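Local coordinates for protein methylaspartate ammonia-lyase (Citrobacter amalonaticus, PDB 1KKO) that catalyses the reversible, magnesium-dependent anti elimination of ammonia from L-threo-3-methylaspartate to give mesaconate, working as a homodimer of the enolase superfamily, at residues 130-133 with 134-138; 364-367 with 368-372. All coordinates share one frame; numbering follows the deposited sequence.

Contact 1. Residues 130-133 with 134-138; sequences VRYG and LSQAL
Tyr132 and Gln136, one turn apart on helix 128-146 in the N-terminal domain of this enolase-superfamily enzyme, meet as amide over ring. Gln136 NE2 sits over the centre of the phenol, 3.3 Å above its plane, while the amide stands steeply to it, the two planes 76° apart. The Tyr132 ring stands out from the helix; Gln136, with CG beside its own backbone N (chi1 -70°) and the chain extended beyond, reaches back along the helix to it. Gln136 CG also lies 3.2 Å from Tyr132 O, the oxygen that accepts the backbone N-H of Gln136. On another side of the helix, Val130 CG1 and Leu134 CD1 lie side by side at 3.7 Å, facing Phe89, Leu93, Ile97 and Leu101 of helix 86-101.

Partners farther off fix the polar ends. Gln136 OE1 accepts from Asp68 N. Tyr132 OH hydrogen-bonds to Glu363 and Thr332; its side chain lies about 6 Å from that of substrate-binding Thr360. The Arg131 side chain makes a salt bridge with Asp117 and an NE hydrogen bond to Leu126 O. Ser135 OG receives the N-H of Ile338; chi1 of 69° sets it between its own N and carbonyl carbon, 2.9 Å from both Arg131 O and Tyr132 O.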
loop_
_atom_site.group_PDB
_atom_site.type_symbol
_atom_site.label_atom_id
_atom_site.label_comp_id
_atom_site.label_asym_id
_atom_site.label_seq_id
_atom_site.Cartn_x
_atom_site.Cartn_y
_atom_site.Cartn_z
ATOM N N VAL A 130 -11.817 -17.121 3.535
ATOM C CA VAL A 130 -13.165 -16.708 3.910
ATOM C C VAL A 130 -13.250 -16.557 5.432
ATOM O O VAL A 130 -13.765 -15.574 5.944
ATOM C CB VAL A 130 -14.212 -17.696 3.389
ATOM C CG1 VAL A 130 -15.604 -17.362 3.955
ATOM C CG2 VAL A 130 -14.211 -17.687 1.883
ATOM N N ARG A 131 -12.736 -17.535 6.164
ATOM C CA ARG A 131 -12.733 -17.439 7.603
ATOM C C ARG A 131 -11.901 -16.228 8.045
ATOM O O ARG A 131 -12.259 -15.526 8.983
ATOM C CB ARG A 131 -12.183 -18.722 8.196
ATOM C CG ARG A 131 -13.107 -19.901 7.954
ATOM C CD ARG A 131 -12.591 -21.152 8.575
ATOM N NE ARG A 131 -11.692 -21.980 7.800
ATOM C CZ ARG A 131 -10.677 -22.677 8.335
ATOM N NH1 ARG A 131 -10.338 -22.569 9.631
ATOM N NH2 ARG A 131 -9.970 -23.449 7.554
ATOM N N TYR A 132 -10.795 -15.975 7.346
ATOM C CA TYR A 132 -9.949 -14.828 7.645
ATOM C C TYR A 132 -10.741 -13.525 7.496
ATOM O O TYR A 132 -10.789 -12.709 8.417
ATOM C CB TYR A 132 -8.759 -14.842 6.696
ATOM C CG TYR A 132 -7.613 -13.909 6.982
ATOM C CD1 TYR A 132 -7.052 -13.810 8.244
ATOM C CD2 TYR A 132 -7.043 -13.157 5.948
ATOM C CE1 TYR A 132 -5.973 -12.976 8.477
ATOM C CE2 TYR A 132 -5.949 -12.341 6.166
ATOM C CZ TYR A 132 -5.410 -12.254 7.441
ATOM O OH TYR A 132 -4.318 -11.458 7.709
ATOM N N GLY A 133 -11.375 -13.332 6.345
ATOM C CA GLY A 133 -12.116 -12.107 6.108
ATOM C C GLY A 133 -13.348 -11.940 6.978
ATOM O O GLY A 133 -13.614 -10.857 7.480
ATOM N N LEU A 134 -14.134 -13.000 7.124
ATOM C CA LEU A 134 -15.309 -12.926 7.973
ATOM C C LEU A 134 -14.928 -12.564 9.393
ATOM O O LEU A 134 -15.552 -11.722 10.024
ATOM C CB LEU A 134 -16.069 -14.248 7.992
ATOM C CG LEU A 134 -16.758 -14.673 6.702
ATOM C CD1 LEU A 134 -17.398 -16.031 6.911
ATOM C CD2 LEU A 134 -17.806 -13.660 6.259
ATOM N N SER A 135 -13.891 -13.207 9.906
ATOM C CA SER A 135 -13.498 -12.977 11.289
ATOM C C SER A 135 -12.975 -11.550 11.505
ATOM O O SER A 135 -13.209 -10.939 12.549
ATOM C CB SER A 135 -12.488 -14.023 11.735
ATOM O OG SER A 135 -11.255 -13.859 11.079
ATOM N N GLN A 136 -12.283 -10.992 10.510
ATOM C CA GLN A 136 -11.857 -9.598 10.604
ATOM C C GLN A 136 -13.076 -8.692 10.737
ATOM O O GLN A 136 -13.123 -7.831 11.585
ATOM C CB GLN A 136 -11.092 -9.151 9.368
ATOM C CG GLN A 136 -9.716 -9.747 9.167
ATOM C CD GLN A 136 -9.294 -9.545 7.740
ATOM O OE1 GLN A 136 -9.507 -8.465 7.180
ATOM N NE2 GLN A 136 -8.730 -10.574 7.128
ATOM N N ALA A 137 -14.054 -8.900 9.869
ATOM C CA ALA A 137 -15.242 -8.065 9.885
ATOM C C ALA A 137 -16.043 -8.243 11.182
ATOM O O ALA A 137 -16.593 -7.283 11.698
ATOM C CB ALA A 137 -16.107 -8.344 8.686
ATOM N N LEU A 138 -16.101 -9.467 11.700
ATOM C CA LEU A 138 -16.833 -9.725 12.937
ATOM C C LEU A 138 -16.156 -9.078 14.136
ATOM O O LEU A 138 -16.844 -8.612 15.047
ATOM C CB LEU A 138 -17.019 -11.226 13.154
ATOM C CG LEU A 138 -18.006 -11.832 12.160
ATOM C CD1 LEU A 138 -17.801 -13.323 12.083
ATOM C CD2 LEU A 138 -19.447 -11.487 12.530
#

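Contact 2. Residues 364-367 with 368-372; sequences TEIS and ARTCV
The guanidinium of Arg369 lies across the first turn of helix 365-378, with one face over Ile366 CA, 4.1 Å from the plane and offset toward the rim. Ile366 CG1 approaches Arg369 NH2 to 3.7 Å. At the edge, in the plane of the group, is a water held by Arg369 NH1 and Glu365 OE2. The carboxylate of Glu365 is turned 86° from the guanidinium, and the two side chains run alongside each other without a direct salt bridge: Glu365 OE2 and Arg369 NH1 are 5.0 Å apart. A second water links the same NH1 to Glu365 O, so two waters carry the interaction. A bend at chi3 (67°) folds the arginine back toward the helix start. Glu365 OE2 has its direct salt bridge with Arg404 of the second subunit. Arg369 NH1 lies close to the same atom of Arg369 of the second subunit, a like-charge approach that the nearby Glu365 carboxylate and the waters probably ease.

Thr364 is the N-cap, forming a capping box with Ser367: Ser367 N donates to Thr364 OG1 and Thr364 N to Ser367 OG, each at 3.0 Å. Asp68 and Glu363 hold these two hydroxyls from outside. One turn on, Thr370 OG1 donates back to Ile366 O at 2.8 Å, while Thr370 N reaches that carbonyl oxygen from the opposite face of its plane; two donors thus grip a single acceptor.

The helix belongs to the beta-alpha-beta unit of strand 354-357, helix 365-378 and strand 382-384 in the TIM barrel. Ser367 and Cys371 face helix 128-146, Ile366 and Arg369 lie on Val66 of strand 64-69, and Ala368 and Val372 pack against helix 392-410.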
loop_
_atom_site.group_PDB
_atom_site.type_symbol
_atom_site.label_atom_id
_atom_site.label_comp_id
_atom_site.label_asym_id
_atom_site.label_seq_id
_atom_site.Cartn_x
_atom_site.Cartn_y
_atom_site.Cartn_z
ATOM N N THR A 364 -4.332 -7.477 2.120
ATOM C CA THR A 364 -4.879 -6.145 1.852
ATOM C C THR A 364 -4.586 -5.148 2.949
ATOM O O THR A 364 -4.066 -5.473 3.999
ATOM C CB THR A 364 -6.404 -6.175 1.663
ATOM O OG1 THR A 364 -7.041 -6.375 2.940
ATOM C CG2 THR A 364 -6.848 -7.309 0.768
ATOM N N GLU A 365 -4.954 -3.902 2.688
ATOM C CA GLU A 365 -4.794 -2.851 3.670
ATOM C C GLU A 365 -5.676 -3.111 4.884
ATOM O O GLU A 365 -5.277 -2.844 6.013
ATOM C CB GLU A 365 -5.028 -1.467 3.046
ATOM C CG GLU A 365 -6.440 -0.886 3.065
ATOM C CD GLU A 365 -7.451 -1.533 2.133
ATOM O OE1 GLU A 365 -7.236 -2.660 1.644
ATOM O OE2 GLU A 365 -8.502 -0.893 1.917
ATOM N N ILE A 366 -6.871 -3.644 4.657
ATOM C CA ILE A 366 -7.787 -3.928 5.756
ATOM C C ILE A 366 -7.312 -5.118 6.566
ATOM O O ILE A 366 -7.356 -5.088 7.789
ATOM C CB ILE A 366 -9.215 -4.173 5.235
ATOM C CG1 ILE A 366 -9.793 -2.869 4.690
ATOM C CG2 ILE A 366 -10.092 -4.768 6.331
ATOM C CD1 ILE A 366 -11.155 -2.981 4.092
ATOM N N SER A 367 -6.860 -6.178 5.914
ATOM C CA SER A 367 -6.419 -7.346 6.670
ATOM C C SER A 367 -5.184 -6.987 7.479
ATOM O O SER A 367 -5.064 -7.365 8.645
ATOM C CB SER A 367 -6.212 -8.559 5.765
ATOM O OG SER A 367 -5.123 -8.394 4.868
ATOM N N ALA A 368 -4.263 -6.232 6.890
ATOM C CA ALA A 368 -3.067 -5.817 7.607
ATOM C C ALA A 368 -3.419 -4.919 8.787
ATOM O O ALA A 368 -2.882 -5.095 9.882
ATOM C CB ALA A 368 -2.100 -5.098 6.687
ATOM N N ARG A 369 -4.308 -3.957 8.577
ATOM C CA ARG A 369 -4.695 -3.047 9.638
ATOM C C ARG A 369 -5.325 -3.835 10.788
ATOM O O ARG A 369 -5.077 -3.557 11.964
ATOM C CB ARG A 369 -5.661 -2.005 9.077
ATOM C CG ARG A 369 -5.999 -0.899 10.011
ATOM C CD ARG A 369 -6.819 0.162 9.355
ATOM N NE ARG A 369 -8.154 -0.303 8.998
ATOM C CZ ARG A 369 -8.704 -0.217 7.795
ATOM N NH1 ARG A 369 -8.032 0.270 6.755
ATOM N NH2 ARG A 369 -9.933 -0.651 7.631
ATOM N N THR A 370 -6.176 -4.791 10.451
ATOM C CA THR A 370 -6.815 -5.608 11.469
ATOM C C THR A 370 -5.785 -6.416 12.243
ATOM O O THR A 370 -5.873 -6.557 13.465
ATOM C CB THR A 370 -7.855 -6.519 10.840
ATOM O OG1 THR A 370 -8.829 -5.728 10.143
ATOM C CG2 THR A 370 -8.636 -7.294 11.894
ATOM N N CYS A 371 -4.806 -6.965 11.534
ATOM C CA CYS A 371 -3.729 -7.700 12.176
ATOM C C CYS A 371 -2.956 -6.852 13.183
ATOM O O CYS A 371 -2.450 -7.385 14.178
ATOM C CB CYS A 371 -2.768 -8.286 11.146
ATOM S SG CYS A 371 -3.417 -9.764 10.296
ATOM N N VAL A 372 -2.823 -5.552 12.934
ATOM C CA VAL A 372 -2.160 -4.694 13.899
ATOM C C VAL A 372 -2.855 -4.754 15.261
ATOM O O VAL A 372 -2.206 -4.796 16.313
ATOM C CB VAL A 372 -2.089 -3.235 13.398
ATOM C CG1 VAL A 372 -1.631 -2.291 14.504
ATOM C CG2 VAL A 372 -1.147 -3.145 12.216
HETATM O O HOH W 1 -9.266 0.633 4.196
HETATM O O HOH W 2 -5.162 0.137 6.170
#

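In the fold
Contact 1 comes first along the chain, on helix 128-146 in the N-terminal part of the chain; contact 2 follows on helix 365-378, in the C-terminal TIM barrel. They lie about 11 Å apart, centre to centre, and the two helices touch directly: Tyr132 CE2 packs 3.8 Å from Ser367 CB, and Gln136 CG lies 3.8 Å from Thr370 CG2. The pair therefore forms part of the interface between the N-terminal domain and the barrel. Glu363 and Asp68 each bond to both contacts, tying them together. Both lie near substrate-binding Thr360, and contact 2 additionally reaches the second subunit, linking the domain interface to the dimer.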